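Local coordinates for heme-binding protein HutZ (PDB 3TGV), which binds heme and, as a HugZ/HutZ-family heme oxygenase, probably degrades it to biliverdin with release of iron, at the interface of chains A and B. Sequence-based numbering; all coordinates share one arbitrary frame. Chains: chain A/B, Heme-binding protein HutZ.

The interface of chains A and B. Residues chain A 16, 18, 31-32; chain B 65, 67, 79, 81.
A:Tyr32, on strand 28-38, reaches across the two-fold dimer interface of this HugZ/HutZ-family protein, which has the pyridoxamine 5'-phosphate oxidase-like fold, and meets B:Arg79, B:Ile67 and B:Arg81. Its phenol oxygen OH accepts a nearly straight hydrogen bond from the backbone N of B:Arg79 (2.8 Å, 174° at the hydrogen), which ties down the hydroxyl end of the ring. Over one ring face lies the aliphatic stem of B:Arg79, its CD 4.0 Å from the A:Tyr32 ring centroid in a CH-pi contact. On that same face CD1 of B:Ile67 sits over the rim at A:Tyr32 CD1 (3.7 Å), and also covers the centre of the B:Arg79 guanidinium. B:Arg81 closes the CE1 edge: CE1 of A:Tyr32 meets one face of its guanidinium near the rim, the two planes standing 72° apart. Within chain B, NH1 of B:Arg81 donates to the carbonyl O of B:Arg79 at 2.8 Å, steadying that guanidinium. Packing is looser towards strand 16-22. There the bend of B:Arg79 at chi3 (71°) turns its guanidinium from the ring towards A:Thr16 and A:Gln18; NH1 makes a weak hydrogen bond to the amide OE1 of A:Gln18 at 3.5 Å. A:Thr16 presents its methyl CG2 to the guanidinium edge but hides 4 Å², against 62 Å² for A:Tyr32. B:Met65 brings its terminal methyl CE within 3.9 Å of the backbone C of A:Ser31.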
loop_
_atom_site.group_PDB
_atom_site.type_symbol
_atom_site.label_atom_id
_atom_site.label_comp_id
_atom_site.label_asym_id
_atom_site.label_seq_id
_atom_site.Cartn_x
_atom_site.Cartn_y
_atom_site.Cartn_z
ATOM N N THR A 16 -2.688 10.301 3.219
ATOM C CA THR A 16 -1.863 9.150 3.572
ATOM C C THR A 16 -1.014 8.635 2.405
ATOM O O THR A 16 -1.418 8.694 1.236
ATOM C CB THR A 16 -2.734 7.981 4.096
ATOM O OG1 THR A 16 -3.581 8.446 5.160
ATOM C CG2 THR A 16 -1.859 6.880 4.634
ATOM N N GLN A 18 0.946 5.113 1.097
ATOM C CA GLN A 18 1.224 3.697 1.272
ATOM C C GLN A 18 2.699 3.472 0.980
ATOM O O GLN A 18 3.239 4.003 -0.007
ATOM C CB GLN A 18 0.357 2.827 0.359
ATOM C CG GLN A 18 -1.038 3.381 0.090
ATOM C CD GLN A 18 -1.838 3.640 1.337
ATOM O OE1 GLN A 18 -2.383 4.732 1.536
ATOM N NE2 GLN A 18 -1.936 2.628 2.187
ATOM N N SER A 31 2.868 -0.887 4.469
ATOM C CA SER A 31 2.298 -0.177 5.602
ATOM C C SER A 31 1.747 1.116 5.054
ATOM O O SER A 31 1.801 1.345 3.841
ATOM C CB SER A 31 3.392 0.142 6.622
ATOM O OG SER A 31 4.403 0.932 6.013
ATOM N N TYR A 32 1.218 1.965 5.931
ATOM C CA TYR A 32 0.813 3.314 5.523
ATOM C C TYR A 32 1.245 4.337 6.581
ATOM O O TYR A 32 1.578 3.977 7.710
ATOM C CB TYR A 32 -0.700 3.393 5.330
ATOM C CG TYR A 32 -1.411 3.595 6.644
ATOM C CD1 TYR A 32 -1.564 2.545 7.539
ATOM C CD2 TYR A 32 -1.902 4.842 7.003
ATOM C CE1 TYR A 32 -2.193 2.736 8.777
ATOM C CE2 TYR A 32 -2.534 5.041 8.223
ATOM C CZ TYR A 32 -2.682 3.988 9.098
ATOM O OH TYR A 32 -3.319 4.202 10.299
ATOM N N MET B 65 -1.385 -6.138 2.513
ATOM C CA MET B 65 -2.239 -5.412 3.447
ATOM C C MET B 65 -3.627 -5.189 2.872
ATOM O O MET B 65 -3.789 -4.768 1.726
ATOM C CB MET B 65 -1.600 -4.077 3.867
ATOM C CG MET B 65 -2.423 -3.281 4.882
ATOM S SD MET B 65 -1.617 -1.759 5.468
ATOM C CE MET B 65 -1.412 -0.839 3.951
ATOM N N ILE B 67 -6.780 -2.852 3.768
ATOM C CA ILE B 67 -6.938 -1.656 4.599
ATOM C C ILE B 67 -8.211 -0.863 4.299
ATOM O O ILE B 67 -8.605 -0.726 3.130
ATOM C CB ILE B 67 -5.701 -0.737 4.449
ATOM C CG1 ILE B 67 -5.716 0.381 5.489
ATOM C CG2 ILE B 67 -5.627 -0.163 3.037
ATOM C CD1 ILE B 67 -4.415 1.168 5.550
ATOM N N ARG B 79 -5.854 3.298 10.866
ATOM C CA ARG B 79 -6.746 2.731 9.875
ATOM C C ARG B 79 -6.903 1.243 10.155
ATOM O O ARG B 79 -5.919 0.531 10.337
ATOM C CB ARG B 79 -6.246 2.999 8.442
ATOM C CG ARG B 79 -6.454 4.448 8.004
ATOM C CD ARG B 79 -5.738 4.790 6.707
ATOM N NE ARG B 79 -6.348 4.169 5.539
ATOM C CZ ARG B 79 -5.839 4.237 4.315
ATOM N NH1 ARG B 79 -4.718 4.910 4.091
ATOM N NH2 ARG B 79 -6.448 3.635 3.312
ATOM N N ARG B 81 -7.213 -2.576 9.542
ATOM C CA ARG B 81 -6.391 -3.240 8.532
ATOM C C ARG B 81 -5.920 -4.627 8.929
ATOM O O ARG B 81 -5.754 -4.922 10.118
ATOM C CB ARG B 81 -5.172 -2.365 8.215
ATOM C CG ARG B 81 -4.154 -2.216 9.352
ATOM C CD ARG B 81 -3.195 -1.027 9.111
ATOM N NE ARG B 81 -2.147 -0.924 10.135
ATOM C CZ ARG B 81 -2.266 -0.254 11.286
ATOM N NH1 ARG B 81 -3.385 0.389 11.588
ATOM N NH2 ARG B 81 -1.256 -0.225 12.140
#